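Local coordinates for uncharacterized protein (Bacteroides eggerthii DSM 20697, PDB 4ECO) that is of unknown function but is built largely of leucine-rich repeats and probably binds other proteins, at residues K147-Y152 with I181-T186; E289-D294 with I310-N315; K140-Y145 with D250-E255. All coordinates share one frame; numbering follows the deposited sequence.

Contact 1: K147-Y152 with I181-T186; sequences KTFVDY and ITLKDT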
loop_
_atom_site.group_PDB
_atom_site.type_symbol
_atom_site.label_atom_id
_atom_site.label_comp_id
_atom_site.label_asym_id
_atom_site.label_seq_id
_atom_site.Cartn_x
_atom_site.Cartn_y
_atom_site.Cartn_z
ATOM N N LYS A 147 1.048 -6.121 -1.888
ATOM C CA LYS A 147 2.294 -5.694 -2.522
ATOM C C LYS A 147 2.035 -4.948 -3.827
ATOM O O LYS A 147 2.794 -4.032 -4.135
ATOM C CB LYS A 147 3.302 -6.856 -2.757
ATOM C CG LYS A 147 2.808 -8.069 -3.558
ATOM C CD LYS A 147 3.954 -9.053 -3.913
ATOM C CE LYS A 147 3.511 -10.445 -4.367
ATOM N NZ LYS A 147 3.112 -11.347 -3.229
ATOM N N THR A 148 0.959 -5.283 -4.548
ATOM C CA THR A 148 0.665 -4.707 -5.863
ATOM C C THR A 148 0.001 -3.332 -5.806
ATOM O O THR A 148 0.398 -2.450 -6.588
ATOM C CB THR A 148 -0.234 -5.648 -6.691
ATOM O OG1 THR A 148 0.309 -6.952 -6.608
ATOM C CG2 THR A 148 -0.326 -5.240 -8.177
ATOM N N PHE A 149 -1.027 -3.170 -4.943
ATOM C CA PHE A 149 -1.803 -1.941 -4.932
ATOM C C PHE A 149 -1.781 -1.133 -3.641
ATOM O O PHE A 149 -2.344 -0.022 -3.647
ATOM C CB PHE A 149 -3.278 -2.293 -5.203
ATOM C CG PHE A 149 -3.537 -3.002 -6.508
ATOM C CD1 PHE A 149 -3.550 -2.298 -7.712
ATOM C CD2 PHE A 149 -3.759 -4.377 -6.539
ATOM C CE1 PHE A 149 -3.796 -2.950 -8.914
ATOM C CE2 PHE A 149 -4.030 -5.024 -7.736
ATOM C CZ PHE A 149 -4.041 -4.306 -8.918
ATOM N N VAL A 150 -1.198 -1.662 -2.533
ATOM C CA VAL A 150 -1.323 -0.963 -1.247
ATOM C C VAL A 150 0.051 -0.541 -0.655
ATOM O O VAL A 150 0.199 0.615 -0.215
ATOM C CB VAL A 150 -2.121 -1.834 -0.223
ATOM C CG1 VAL A 150 -2.463 -1.050 1.026
ATOM C CG2 VAL A 150 -3.389 -2.416 -0.839
ATOM N N ASP A 151 1.013 -1.470 -0.590
ATOM C CA ASP A 151 2.335 -1.194 -0.016
ATOM C C ASP A 151 3.045 -0.073 -0.726
ATOM O O ASP A 151 3.027 -0.005 -1.963
ATOM C CB ASP A 151 3.233 -2.431 -0.049
ATOM C CG ASP A 151 2.946 -3.435 1.035
ATOM O OD1 ASP A 151 2.299 -3.049 2.057
ATOM O OD2 ASP A 151 3.398 -4.594 0.893
ATOM N N TYR A 152 3.643 0.816 0.092
ATOM C CA TYR A 152 4.374 2.018 -0.323
ATOM C C TYR A 152 5.346 2.452 0.800
ATOM O O TYR A 152 5.000 2.309 1.986
ATOM C CB TYR A 152 3.338 3.120 -0.635
ATOM C CG TYR A 152 3.837 4.423 -1.223
ATOM C CD1 TYR A 152 4.207 4.508 -2.564
ATOM C CD2 TYR A 152 3.744 5.610 -0.504
ATOM C CE1 TYR A 152 4.589 5.724 -3.135
ATOM C CE2 TYR A 152 4.115 6.829 -1.067
ATOM C CZ TYR A 152 4.525 6.883 -2.384
ATOM O OH TYR A 152 4.879 8.092 -2.918
ATOM N N ILE A 181 0.999 0.019 -7.973
ATOM C CA ILE A 181 0.111 0.314 -9.087
ATOM C C ILE A 181 -1.097 1.073 -8.574
ATOM O O ILE A 181 -1.666 0.726 -7.535
ATOM C CB ILE A 181 -0.321 -0.987 -9.843
ATOM C CG1 ILE A 181 0.863 -1.864 -10.282
ATOM C CG2 ILE A 181 -1.317 -0.741 -10.983
ATOM C CD1 ILE A 181 1.945 -1.198 -11.143
ATOM N N THR A 182 -1.490 2.108 -9.330
ATOM C CA THR A 182 -2.703 2.860 -9.092
ATOM C C THR A 182 -3.588 2.613 -10.282
ATOM O O THR A 182 -3.157 2.815 -11.425
ATOM C CB THR A 182 -2.446 4.352 -8.827
ATOM O OG1 THR A 182 -1.524 4.505 -7.741
ATOM C CG2 THR A 182 -3.758 5.129 -8.545
ATOM N N LEU A 183 -4.814 2.143 -10.035
ATOM C CA LEU A 183 -5.734 1.905 -11.133
ATOM C C LEU A 183 -6.179 3.194 -11.783
ATOM O O LEU A 183 -6.506 4.174 -11.098
ATOM C CB LEU A 183 -6.984 1.142 -10.690
ATOM C CG LEU A 183 -6.883 -0.317 -10.380
ATOM C CD1 LEU A 183 -8.252 -0.890 -10.311
ATOM C CD2 LEU A 183 -6.108 -1.071 -11.439
ATOM N N LYS A 184 -6.221 3.164 -13.111
ATOM C CA LYS A 184 -6.749 4.236 -13.945
ATOM C C LYS A 184 -8.268 4.006 -13.990
ATOM O O LYS A 184 -8.685 2.840 -14.064
ATOM C CB LYS A 184 -6.076 4.205 -15.330
ATOM C CG LYS A 184 -4.555 4.247 -15.265
ATOM C CD LYS A 184 -3.873 4.120 -16.617
ATOM C CE LYS A 184 -2.369 4.255 -16.484
ATOM N NZ LYS A 184 -1.699 4.522 -17.790
ATOM N N ASP A 185 -9.100 5.069 -13.900
ATOM C CA ASP A 185 -10.567 4.905 -13.880
ATOM C C ASP A 185 -11.101 4.172 -15.142
ATOM O O ASP A 185 -12.247 3.717 -15.148
ATOM C CB ASP A 185 -11.283 6.248 -13.686
ATOM C CG ASP A 185 -11.189 6.727 -12.242
ATOM O OD1 ASP A 185 -10.097 7.212 -11.841
ATOM O OD2 ASP A 185 -12.181 6.547 -11.486
ATOM N N THR A 186 -10.237 3.985 -16.149
ATOM C CA THR A 186 -10.498 3.216 -17.358
ATOM C C THR A 186 -10.582 1.727 -16.986
ATOM O O THR A 186 -11.402 0.991 -17.546
ATOM C CB THR A 186 -9.380 3.464 -18.386
ATOM O OG1 THR A 186 -8.914 4.821 -18.327
ATOM C CG2 THR A 186 -9.782 3.061 -19.795
#

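Contact 2: E289-D294 with I310-N315; sequences EQLKDD and IYIGYN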
loop_
_atom_site.group_PDB
_atom_site.type_symbol
_atom_site.label_atom_id
_atom_site.label_comp_id
_atom_site.label_asym_id
_atom_site.label_seq_id
_atom_site.Cartn_x
_atom_site.Cartn_y
_atom_site.Cartn_z
ATOM N N GLU A 289 -23.528 3.411 1.493
ATOM C CA GLU A 289 -24.484 2.986 2.505
ATOM C C GLU A 289 -24.640 1.441 2.463
ATOM O O GLU A 289 -24.533 0.762 3.485
ATOM C CB GLU A 289 -25.837 3.708 2.256
ATOM C CG GLU A 289 -25.819 5.239 2.333
ATOM C CD GLU A 289 -24.960 6.031 1.356
ATOM O OE1 GLU A 289 -24.688 5.525 0.241
ATOM O OE2 GLU A 289 -24.542 7.158 1.717
ATOM N N GLN A 290 -24.856 0.897 1.258
ATOM C CA GLN A 290 -25.064 -0.530 1.016
ATOM C C GLN A 290 -23.813 -1.364 1.373
ATOM O O GLN A 290 -23.951 -2.449 1.950
ATOM C CB GLN A 290 -25.463 -0.771 -0.461
ATOM C CG GLN A 290 -25.889 -2.200 -0.807
ATOM C CD GLN A 290 -26.988 -2.723 0.083
ATOM O OE1 GLN A 290 -28.116 -2.196 0.139
ATOM N NE2 GLN A 290 -26.669 -3.765 0.817
ATOM N N LEU A 291 -22.606 -0.867 1.024
ATOM C CA LEU A 291 -21.365 -1.572 1.326
ATOM C C LEU A 291 -21.116 -1.539 2.841
ATOM O O LEU A 291 -20.705 -2.564 3.392
ATOM C CB LEU A 291 -20.197 -0.981 0.539
ATOM C CG LEU A 291 -18.916 -1.822 0.490
ATOM C CD1 LEU A 291 -19.118 -3.100 -0.285
ATOM C CD2 LEU A 291 -17.786 -1.046 -0.098
ATOM N N LYS A 292 -21.443 -0.407 3.523
ATOM C CA LYS A 292 -21.326 -0.258 4.982
ATOM C C LYS A 292 -22.212 -1.302 5.661
ATOM O O LYS A 292 -21.783 -1.965 6.611
ATOM C CB LYS A 292 -21.708 1.177 5.423
ATOM C CG LYS A 292 -21.737 1.434 6.949
ATOM C CD LYS A 292 -22.844 2.412 7.340
ATOM C CE LYS A 292 -24.077 1.763 7.966
ATOM N NZ LYS A 292 -23.875 1.366 9.402
ATOM N N ASP A 293 -23.436 -1.468 5.135
ATOM C CA ASP A 293 -24.434 -2.422 5.609
ATOM C C ASP A 293 -23.990 -3.885 5.362
ATOM O O ASP A 293 -24.142 -4.706 6.267
ATOM C CB ASP A 293 -25.790 -2.136 4.946
ATOM C CG ASP A 293 -26.480 -0.886 5.488
ATOM O OD1 ASP A 293 -26.174 -0.481 6.645
ATOM O OD2 ASP A 293 -27.365 -0.339 4.781
ATOM N N ASP A 294 -23.403 -4.189 4.185
ATOM C CA ASP A 294 -22.901 -5.536 3.867
ATOM C C ASP A 294 -21.710 -5.883 4.776
ATOM O O ASP A 294 -21.660 -7.008 5.300
ATOM C CB ASP A 294 -22.514 -5.675 2.381
ATOM C CG ASP A 294 -23.669 -5.620 1.392
ATOM O OD1 ASP A 294 -24.730 -6.262 1.663
ATOM O OD2 ASP A 294 -23.487 -5.026 0.303
ATOM N N ILE A 310 -9.097 -7.659 5.133
ATOM C CA ILE A 310 -10.139 -6.964 4.380
ATOM C C ILE A 310 -9.487 -6.036 3.339
ATOM O O ILE A 310 -8.751 -5.113 3.698
ATOM C CB ILE A 310 -11.127 -6.165 5.299
ATOM C CG1 ILE A 310 -11.848 -7.081 6.319
ATOM C CG2 ILE A 310 -12.138 -5.392 4.446
ATOM C CD1 ILE A 310 -12.778 -6.402 7.322
ATOM N N TYR A 311 -9.751 -6.294 2.060
ATOM C CA TYR A 311 -9.342 -5.414 0.970
ATOM C C TYR A 311 -10.629 -4.741 0.506
ATOM O O TYR A 311 -11.477 -5.423 -0.087
ATOM C CB TYR A 311 -8.595 -6.158 -0.170
ATOM C CG TYR A 311 -7.273 -6.794 0.202
ATOM C CD1 TYR A 311 -6.166 -6.013 0.527
ATOM C CD2 TYR A 311 -7.105 -8.177 0.158
ATOM C CE1 TYR A 311 -4.941 -6.595 0.856
ATOM C CE2 TYR A 311 -5.876 -8.765 0.444
ATOM C CZ TYR A 311 -4.794 -7.970 0.793
ATOM O OH TYR A 311 -3.572 -8.542 1.063
ATOM N N ILE A 312 -10.847 -3.458 0.874
ATOM C CA ILE A 312 -12.116 -2.820 0.524
ATOM C C ILE A 312 -11.855 -1.426 -0.141
ATOM O O ILE A 312 -12.760 -0.574 -0.201
ATOM C CB ILE A 312 -13.079 -2.764 1.762
ATOM C CG1 ILE A 312 -14.527 -2.419 1.360
ATOM C CG2 ILE A 312 -12.545 -1.910 2.924
ATOM C CD1 ILE A 312 -15.607 -3.061 2.194
ATOM N N GLY A 313 -10.654 -1.259 -0.708
ATOM C CA GLY A 313 -10.287 -0.043 -1.429
ATOM C C GLY A 313 -11.052 0.138 -2.732
ATOM O O GLY A 313 -11.712 -0.799 -3.201
ATOM N N TYR A 314 -10.957 1.341 -3.342
ATOM C CA TYR A 314 -11.635 1.706 -4.600
ATOM C C TYR A 314 -13.172 1.463 -4.487
ATOM O O TYR A 314 -13.791 0.832 -5.336
ATOM C CB TYR A 314 -11.045 0.964 -5.806
ATOM C CG TYR A 314 -9.601 1.303 -6.103
ATOM C CD1 TYR A 314 -9.272 2.382 -6.919
ATOM C CD2 TYR A 314 -8.562 0.506 -5.625
ATOM C CE1 TYR A 314 -7.942 2.687 -7.216
ATOM C CE2 TYR A 314 -7.230 0.816 -5.901
ATOM C CZ TYR A 314 -6.929 1.896 -6.716
ATOM O OH TYR A 314 -5.631 2.187 -7.032
ATOM N N ASN A 315 -13.771 1.991 -3.432
ATOM C CA ASN A 315 -15.182 1.819 -3.189
ATOM C C ASN A 315 -15.802 3.168 -2.820
ATOM O O ASN A 315 -15.126 4.196 -2.952
ATOM C CB ASN A 315 -15.405 0.746 -2.111
ATOM C CG ASN A 315 -15.391 -0.658 -2.662
ATOM O OD1 ASN A 315 -16.111 -0.991 -3.619
ATOM N ND2 ASN A 315 -14.647 -1.541 -2.017
#

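Contact 3: K140-Y145 with D250-E255; sequences KMRMHY and DLTDVE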
loop_
_atom_site.group_PDB
_atom_site.type_symbol
_atom_site.label_atom_id
_atom_site.label_comp_id
_atom_site.label_asym_id
_atom_site.label_seq_id
_atom_site.Cartn_x
_atom_site.Cartn_y
_atom_site.Cartn_z
ATOM N N LYS A 140 2.279 -15.693 0.868
ATOM C CA LYS A 140 2.826 -14.912 -0.244
ATOM C C LYS A 140 1.695 -14.425 -1.125
ATOM O O LYS A 140 1.581 -13.226 -1.384
ATOM C CB LYS A 140 3.826 -15.768 -1.049
ATOM C CG LYS A 140 4.637 -15.023 -2.115
ATOM C CD LYS A 140 5.649 -15.958 -2.767
ATOM C CE LYS A 140 6.431 -15.320 -3.892
ATOM N NZ LYS A 140 5.735 -15.419 -5.194
HETATM N N MSE A 141 0.836 -15.366 -1.527
HETATM C CA MSE A 141 -0.306 -15.173 -2.404
HETATM C C MSE A 141 -1.338 -14.281 -1.756
HETATM O O MSE A 141 -1.811 -13.365 -2.425
HETATM C CB MSE A 141 -0.901 -16.528 -2.844
HETATM C CG MSE A 141 -0.025 -17.201 -3.926
HETATM SE SE MSE A 141 0.927 -15.899 -5.207
HETATM C CE MSE A 141 2.549 -16.441 -4.790
ATOM N N ARG A 142 -1.623 -14.471 -0.451
ATOM C CA ARG A 142 -2.541 -13.626 0.316
ATOM C C ARG A 142 -2.095 -12.154 0.270
ATOM O O ARG A 142 -2.931 -11.262 0.145
ATOM C CB ARG A 142 -2.614 -14.105 1.782
ATOM C CG ARG A 142 -3.542 -15.276 2.024
ATOM C CD ARG A 142 -3.792 -15.488 3.496
ATOM N NE ARG A 142 -5.049 -16.205 3.722
ATOM C CZ ARG A 142 -5.468 -16.650 4.902
ATOM N NH1 ARG A 142 -4.729 -16.472 5.988
ATOM N NH2 ARG A 142 -6.618 -17.298 4.999
HETATM N N MSE A 143 -0.771 -11.921 0.327
HETATM C CA MSE A 143 -0.123 -10.601 0.312
HETATM C C MSE A 143 0.019 -10.012 -1.084
HETATM O O MSE A 143 0.543 -8.899 -1.204
HETATM C CB MSE A 143 1.291 -10.702 0.926
HETATM C CG MSE A 143 1.313 -11.144 2.389
HETATM SE SE MSE A 143 0.145 -10.108 3.521
HETATM C CE MSE A 143 1.015 -8.355 3.337
ATOM N N HIS A 144 -0.417 -10.737 -2.135
ATOM C CA HIS A 144 -0.272 -10.277 -3.523
ATOM C C HIS A 144 -1.008 -8.960 -3.774
ATOM O O HIS A 144 -0.431 -8.108 -4.449
ATOM C CB HIS A 144 -0.729 -11.325 -4.557
ATOM C CG HIS A 144 -0.447 -10.915 -5.966
ATOM N ND1 HIS A 144 -1.233 -9.972 -6.619
ATOM C CD2 HIS A 144 0.542 -11.320 -6.798
ATOM C CE1 HIS A 144 -0.677 -9.813 -7.809
ATOM N NE2 HIS A 144 0.383 -10.615 -7.969
ATOM N N TYR A 145 -2.270 -8.790 -3.280
ATOM C CA TYR A 145 -2.986 -7.547 -3.540
ATOM C C TYR A 145 -2.276 -6.407 -2.839
ATOM O O TYR A 145 -2.100 -5.327 -3.426
ATOM C CB TYR A 145 -4.465 -7.613 -3.115
ATOM C CG TYR A 145 -5.275 -6.387 -3.515
ATOM C CD1 TYR A 145 -5.361 -5.277 -2.681
ATOM C CD2 TYR A 145 -5.980 -6.353 -4.713
ATOM C CE1 TYR A 145 -6.123 -4.163 -3.032
ATOM C CE2 TYR A 145 -6.742 -5.241 -5.076
ATOM C CZ TYR A 145 -6.803 -4.149 -4.238
ATOM O OH TYR A 145 -7.557 -3.069 -4.600
ATOM N N ASP A 250 -13.413 -25.233 4.808
ATOM C CA ASP A 250 -12.041 -24.939 4.407
ATOM C C ASP A 250 -11.911 -23.659 3.562
ATOM O O ASP A 250 -10.779 -23.249 3.269
ATOM C CB ASP A 250 -11.469 -26.127 3.616
ATOM C CG ASP A 250 -11.090 -27.356 4.441
ATOM O OD1 ASP A 250 -11.107 -27.263 5.708
ATOM O OD2 ASP A 250 -10.730 -28.400 3.823
ATOM N N LEU A 251 -13.044 -23.028 3.182
ATOM C CA LEU A 251 -13.036 -21.829 2.350
ATOM C C LEU A 251 -12.641 -20.621 3.194
ATOM O O LEU A 251 -13.469 -20.073 3.907
ATOM C CB LEU A 251 -14.404 -21.639 1.652
ATOM C CG LEU A 251 -14.487 -20.518 0.605
ATOM C CD1 LEU A 251 -13.420 -20.643 -0.467
ATOM C CD2 LEU A 251 -15.838 -20.491 -0.037
ATOM N N THR A 252 -11.358 -20.223 3.105
ATOM C CA THR A 252 -10.716 -19.149 3.878
ATOM C C THR A 252 -10.417 -17.900 3.052
ATOM O O THR A 252 -10.302 -16.814 3.617
ATOM C CB THR A 252 -9.378 -19.645 4.495
ATOM O OG1 THR A 252 -8.418 -19.977 3.478
ATOM C CG2 THR A 252 -9.567 -20.813 5.438
ATOM N N ASP A 253 -10.236 -18.049 1.735
ATOM C CA ASP A 253 -9.899 -16.907 0.879
ATOM C C ASP A 253 -10.929 -16.717 -0.213
ATOM O O ASP A 253 -11.061 -17.572 -1.079
ATOM C CB ASP A 253 -8.506 -17.081 0.265
ATOM C CG ASP A 253 -7.371 -17.079 1.264
ATOM O OD1 ASP A 253 -7.300 -18.018 2.084
ATOM O OD2 ASP A 253 -6.523 -16.175 1.187
ATOM N N VAL A 254 -11.683 -15.605 -0.148
ATOM C CA VAL A 254 -12.726 -15.273 -1.126
ATOM C C VAL A 254 -12.474 -13.873 -1.685
ATOM O O VAL A 254 -12.177 -12.944 -0.931
ATOM C CB VAL A 254 -14.155 -15.412 -0.549
ATOM C CG1 VAL A 254 -15.191 -14.952 -1.552
ATOM C CG2 VAL A 254 -14.443 -16.849 -0.120
ATOM N N GLU A 255 -12.589 -13.733 -3.019
ATOM C CA GLU A 255 -12.433 -12.454 -3.713
ATOM C C GLU A 255 -13.581 -12.239 -4.713
ATOM O O GLU A 255 -13.890 -13.130 -5.514
ATOM C CB GLU A 255 -11.083 -12.378 -4.415
ATOM C CG GLU A 255 -10.971 -11.171 -5.331
ATOM C CD GLU A 255 -9.612 -10.900 -5.938
ATOM O OE1 GLU A 255 -8.697 -10.490 -5.193
ATOM O OE2 GLU A 255 -9.473 -11.057 -7.168
#

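Contact 1: K147-Y152 with I181-T186
Ile181 N donates to the carbonyl oxygen of Thr148 across 2.9 Å, and the bond is almost straight, with an N-H...O angle of 173°. Through it the last turn of helix 144-149 holds the irregular chain 181-186. Phe149 CE1 meets the CG2 methyl of Ile181 at 3.9 Å and the CD2 methyl of Leu183 at the same distance. At the ring edge lies the Ile181 carbonyl, whose O is near the ring plane, 3.6 Å from Phe149 CD1. A beta-branched isoleucine suits this place because its two arms divide the work: CG2 turns to the ring, while CG1 runs alongside Thr148 with 4.2 Å between CG1 and Thr148 CG2. Both segments belong to a long excursion between strands 109-111 and 210-214, which lies against the concave, strand-lined face of the leucine-rich-repeat solenoid. Phe149 and Leu183, both buried, also rest on Tyr257 of strand 253-257, where a large ring and a branched aliphatic chain suit an apolar setting; Ile181 lies on the exposed side. Behind the first shell, Thr148 lies over the ring. Its CG2 is anti to the backbone N (OG1 chi1 -47°) and sits 3.7 Å above the plane of the Phe149 ring, toward the rim of one face. Its hydroxyl OG1 is hydrogen-bonded to His144 O one helical turn earlier, which fixes the rotation of the side chain. Farther out, Tyr145 meets the Phe149 ring with the planes inclined at about 40°, and Val119 packs on the same ring.

Contact 2: E289-D294 with I310-N315
The carbonyl oxygen of Ile312 is gripped by two side-chain amides, those of Asn315 and Asn340, just where the 310-315 chain receives Leu291 from helix 288-300. Asn315 ND2 lies 2.8 Å from Ile312 O with an N-H...O angle of 165°. The acceptor is close to the amide plane of Asn315, whereas the donor stands well above the carbonyl plane, 64° out of it. Asn315 ND2 also donates to Val280 O, so both its hydrogens can be used in backbone bonds. This is the asparagine ladder of leucine-rich repeats: Ile310, Ile312, Asn315 and Leu317 fit the LxLxxNxL consensus, and the asparagine ties its own turn to the neighbouring coil. Leu291 covers the arrangement from the helix side. Its CD2 methyl lies over the face of the Asn315 amide, 3.5 Å from Asn315 CG, and also touches Asn315 CB at 3.6 Å. The same methyl reaches Ile312, where the two side chains come together tip to tip with 3.7 Å between Leu291 CD2 and Ile312 CD1. Ile312 CG1 is anti to its backbone N (chi1 -166°), a setting that extends the long arm toward the helix, and Leu317 packs on Leu291 as well. Leucine suits the inward face of this helix because a single methyl, CD2, can meet an isoleucine and an amide face at once. No hydrogen bond crosses between the segments. Between them the attraction is therefore probably dispersion and the exclusion of water, while the in-plane bond from ND2 to Ile312 O leaves the amide face to a methyl group.

Contact 3: K140-Y145 with D250-E255
Arg142 and Asp253 form a buried salt bridge between helix 135-142 and strand 253-257, one of the parallel strands that line the concave face of the leucine-rich-repeat solenoid. The tight part is a side-on, two-nitrogen grip. Arg142 NE donates to Asp253 OD2 at 2.9 Å, with an N-H...O angle of 162°, and approaches this oxygen on its syn side. Arg142 NH2 reaches the other oxygen, Asp253 OD1, at 3.1 Å, coming from above the carboxylate plane, in keeping with the 34° between the two flat groups. A further, weak bond joins Arg142 NE to OD1. An arginine suits this place because its long chain, extended from CG to NE, carries the charge across from helix to strand, where the short aspartate stays close to the backbone. Pairing probably offsets the cost of burying the two charges, and the arginine and the Thr252 hydroxyl would help keep the carboxylate ionised. A second-shell residue, Gln276, accepts a hydrogen bond from Arg142 NH2 through OE1, and Leu277 of the adjoining strand 277-279 packs against both partners. The contact is looser toward the partly exposed Thr252. Its hydroxyl lies obliquely to the guanidinium, and the 3.6 Å between Thr252 OG1 and Arg142 NH2 is no hydrogen bond. Thr252 contributes indirectly instead, by steadying the aspartate. The carboxylate oxygen that Arg142 NH2 holds has a second donor: Thr252 OG1 gives its proton to Asp253 OD1 at 2.7 Å, meeting the oxygen almost head-on, in line with its C-O bond.

Overall arrangement
The three contacts form a compact group, with centres about 17 to 18 Å apart. Along the chain, 140-145 comes first, then both halves of contact 1, then 250-255, and contact 2 follows. Contacts 1 and 3 share helix 144-149, part of the long excursion between strands 109-111 and 210-214; contacts 2 and 3 both use the parallel strands of the solenoid. Direct bridges join them: Tyr314 OH probably hydrogen-bonds Leu183 N, Tyr311 OH probably does so with Arg142 O, and Tyr145 packs on Tyr311. Contacts 1 and 3 thus settle the excursion on the concave face, whereas contact 2 fastens a helix behind the strands.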